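Local coordinates for probable ABC transporter extracellular-binding protein yckB (Bacillus subtilis, PDB 2IEE), which probably serves as the extracellular solute-binding component of a binding-protein-dependent ABC transport system, capturing a small solute for import across the membrane, at residues D90-K95 against M205-A210. Numbering follows the deposited sequence.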
ATOM      1  N   ASP A  90      -1.785  -1.237   5.213  1.00 17.16           N
ATOM      2  CA  ASP A  90      -0.621  -1.159   4.341  1.00 18.41           C
ATOM      3  C   ASP A  90       0.684  -1.099   5.147  1.00 18.59           C
ATOM      4  O   ASP A  90       1.619  -0.386   4.786  1.00 16.73           O
ATOM      5  CB  ASP A  90      -0.761   0.088   3.459  1.00 19.92           C
ATOM      6  CG  ASP A  90      -0.008  -0.028   2.151  1.00 22.56           C
ATOM      7  OD1 ASP A  90      -0.183  -1.051   1.448  1.00 23.86           O
ATOM      8  OD2 ASP A  90       0.745   0.910   1.820  1.00 21.34           O
ATOM      9  N   ILE A  91       0.746  -1.862   6.234  1.00 17.19           N
ATOM     10  CA  ILE A  91       1.923  -1.870   7.088  1.00 17.38           C
ATOM     11  C   ILE A  91       2.985  -2.845   6.586  1.00 16.51           C
ATOM     12  O   ILE A  91       2.730  -4.040   6.441  1.00 14.76           O
ATOM     13  CB  ILE A  91       1.528  -2.225   8.528  1.00 19.32           C
ATOM     14  CG1 ILE A  91       0.428  -1.269   8.996  1.00 20.16           C
ATOM     15  CG2 ILE A  91       2.737  -2.126   9.440  1.00 17.74           C
ATOM     16  CD1 ILE A  91      -0.173  -1.617  10.333  1.00 23.17           C
ATOM     17  N   ASP A  92       4.182  -2.325   6.327  1.00 14.85           N
ATOM     18  CA  ASP A  92       5.264  -3.156   5.821  1.00 15.50           C
ATOM     19  C   ASP A  92       5.757  -4.162   6.846  1.00 14.91           C
ATOM     20  O   ASP A  92       5.728  -3.919   8.056  1.00 12.24           O
ATOM     21  CB  ASP A  92       6.459  -2.303   5.370  1.00 16.70           C
ATOM     22  CG  ASP A  92       6.094  -1.282   4.304  1.00 18.36           C
ATOM     23  OD1 ASP A  92       5.274  -1.597   3.416  1.00 20.60           O
ATOM     24  OD2 ASP A  92       6.645  -0.159   4.346  1.00 19.61           O
ATOM     25  N   VAL A  93       6.192  -5.309   6.346  1.00 14.98           N
ATOM     26  CA  VAL A  93       6.746  -6.334   7.205  1.00 15.50           C
ATOM     27  C   VAL A  93       8.211  -5.935   7.318  1.00 16.81           C
ATOM     28  O   VAL A  93       8.877  -5.759   6.302  1.00 14.51           O
ATOM     29  CB  VAL A  93       6.674  -7.731   6.552  1.00 14.56           C
ATOM     30  CG1 VAL A  93       7.297  -8.763   7.478  1.00 14.46           C
ATOM     31  CG2 VAL A  93       5.233  -8.088   6.239  1.00 15.71           C
ATOM     32  N   THR A  94       8.697  -5.751   8.540  1.00 18.96           N
ATOM     33  CA  THR A  94      10.098  -5.400   8.756  1.00 20.11           C
ATOM     34  C   THR A  94      10.601  -6.250   9.911  1.00 20.86           C
ATOM     35  O   THR A  94       9.816  -6.670  10.760  1.00 20.25           O
ATOM     36  CB  THR A  94      10.284  -3.918   9.129  1.00 22.06           C
ATOM     37  OG1 THR A  94       9.758  -3.688  10.443  1.00 24.31           O
ATOM     38  CG2 THR A  94       9.573  -3.015   8.121  1.00 23.26           C
ATOM     39  N   LYS A  95      11.904  -6.508   9.941  1.00 23.34           N
ATOM     40  CA  LYS A  95      12.480  -7.315  11.003  1.00 27.07           C
ATOM     41  C   LYS A  95      12.228  -6.685  12.359  1.00 27.21           C
ATOM     42  O   LYS A  95      11.923  -7.380  13.325  1.00 26.09           O
ATOM     43  CB  LYS A  95      13.981  -7.504  10.779  1.00 29.77           C
ATOM     44  CG  LYS A  95      14.308  -8.729   9.948  1.00 33.23           C
ATOM     45  CD  LYS A  95      15.804  -8.966   9.862  1.00 35.95           C
ATOM     46  CE  LYS A  95      16.094 -10.390   9.433  1.00 36.00           C
ATOM     47  NZ  LYS A  95      15.578 -11.343  10.453  1.00 36.81           N
HETATM   48  N   MSE A 205      13.618   0.108  -3.159  1.00 17.94           N
HETATM   49  CA  MSE A 205      12.983  -0.209  -1.889  1.00 21.20           C
HETATM   50  C   MSE A 205      11.834  -1.210  -1.924  1.00 19.30           C
HETATM   51  O   MSE A 205      10.678  -0.839  -1.713  1.00 18.32           O
HETATM   52  CB  MSE A 205      12.484   1.079  -1.240  1.00 26.59           C
HETATM   53  CG  MSE A 205      11.984   0.892   0.179  1.00 38.30           C
HETATM   54 SE   MSE A 205      10.730   2.266   0.663  1.00 54.44          SE
HETATM   55  CE  MSE A 205      11.759   3.791   0.054  1.00 45.78           C
ATOM     56  N   PRO A 206      12.133  -2.493  -2.166  1.00 18.33           N
ATOM     57  CA  PRO A 206      11.063  -3.494  -2.200  1.00 17.12           C
ATOM     58  C   PRO A 206      10.344  -3.517  -0.847  1.00 16.28           C
ATOM     59  O   PRO A 206      10.929  -3.170   0.175  1.00 15.82           O
ATOM     60  CB  PRO A 206      11.815  -4.790  -2.484  1.00 18.35           C
ATOM     61  CG  PRO A 206      13.136  -4.561  -1.800  1.00 18.04           C
ATOM     62  CD  PRO A 206      13.459  -3.135  -2.205  1.00 18.91           C
ATOM     63  N   ASN A 207       9.076  -3.917  -0.848  1.00 15.20           N
ATOM     64  CA  ASN A 207       8.295  -3.960   0.381  1.00 14.14           C
ATOM     65  C   ASN A 207       7.106  -4.902   0.250  1.00 15.61           C
ATOM     66  O   ASN A 207       6.689  -5.238  -0.861  1.00 16.56           O
ATOM     67  CB  ASN A 207       7.806  -2.544   0.738  1.00 14.45           C
ATOM     68  CG  ASN A 207       6.972  -1.898  -0.381  1.00 13.34           C
ATOM     69  OD1 ASN A 207       5.808  -2.250  -0.602  1.00 12.54           O
ATOM     70  ND2 ASN A 207       7.572  -0.951  -1.086  1.00 11.95           N
ATOM     71  N   LYS A 208       6.581  -5.337   1.390  1.00 14.81           N
ATOM     72  CA  LYS A 208       5.429  -6.224   1.432  1.00 15.00           C
ATOM     73  C   LYS A 208       4.584  -5.885   2.650  1.00 15.99           C
ATOM     74  O   LYS A 208       5.110  -5.450   3.680  1.00 16.32           O
ATOM     75  CB  LYS A 208       5.870  -7.691   1.483  1.00 18.07           C
ATOM     76  CG  LYS A 208       6.782  -8.075   2.643  1.00 19.45           C
ATOM     77  CD  LYS A 208       7.310  -9.497   2.438  1.00 19.03           C
ATOM     78  CE  LYS A 208       8.369  -9.887   3.461  1.00 17.17           C
ATOM     79  NZ  LYS A 208       8.902 -11.259   3.190  1.00 16.80           N
ATOM     80  N   GLN A 209       3.273  -6.072   2.526  1.00 15.00           N
ATOM     81  CA  GLN A 209       2.348  -5.769   3.611  1.00 13.88           C
ATOM     82  C   GLN A 209       1.567  -6.997   4.073  1.00 14.17           C
ATOM     83  O   GLN A 209       1.297  -7.922   3.299  1.00 12.68           O
ATOM     84  CB  GLN A 209       1.365  -4.675   3.183  1.00 14.37           C
ATOM     85  CG  GLN A 209       2.013  -3.366   2.784  1.00 13.36           C
ATOM     86  CD  GLN A 209       2.799  -3.475   1.496  1.00 11.91           C
ATOM     87  OE1 GLN A 209       2.277  -3.923   0.481  1.00 13.96           O
ATOM     88  NE2 GLN A 209       4.058  -3.053   1.528  1.00 12.09           N
ATOM     89  N   ALA A 210       1.197  -6.992   5.347  1.00 14.13           N
ATOM     90  CA  ALA A 210       0.463  -8.107   5.926  1.00 15.78           C
ATOM     91  C   ALA A 210      -0.347  -7.631   7.114  1.00 15.37           C
ATOM     92  O   ALA A 210      -0.212  -6.484   7.545  1.00 17.72           O
ATOM     93  CB  ALA A 210       1.446  -9.201   6.373  1.00 17.14           C
TER
HETATM   94  O   HOH W   1      -1.350  -3.825   6.992  1.00 10.94           O
HETATM   95  O   HOH W   2       8.152  -4.448   3.823  1.00 25.78           O
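Gln209 lies beside Asp92, the two side chains pointing the same way, and its NE2 donates to Asp92 OD1 over 2.7 Å; the short aspartate brings its carboxylate just to the amide. That oxygen sits close to the amide plane of Gln209, although the two flat groups are turned 67° apart. The same NE2 also donates to Asn207 OD1, two residues back on the strand, at 2.9 Å. A glutamine suits this place because one amide both gives and accepts: OE1 takes a bond from Lys108 NZ, which also forms a salt bridge with Asp90 OD1, and the three bonds together hold the amide's rotation. CG of Gln209, anti to the carbonyl carbon (chi1 -60°), packs 3.5 Å from that same Asp90 OD1. An alanine in place of Gln209 would probably leave Asp92 OD1 and Asn207 OD1 without this N-H donor and Lys108 without its amide acceptor, and open a gap beside Asp90.

Next to this polar group the backbones meet in a single beta bridge between Asp92 and Gln209, with Val93 N donating to Lys208 O at 2.9 Å. Val93 supplies a compact apolar branch: CG2 rests 3.9 Å from the small methyl of Ala210, CB, while Lys208 lends its apolar stem, crossing the valine obliquely. Water bridges link Ile91 N to Ala210 O and Val93 O to Lys208 N. The contact thus ties the loop between strand 86-87 and helix 95-98 to strand 197-214, which runs between the lobes, consistent with the hinge of the two-lobed solute-binding-protein fold.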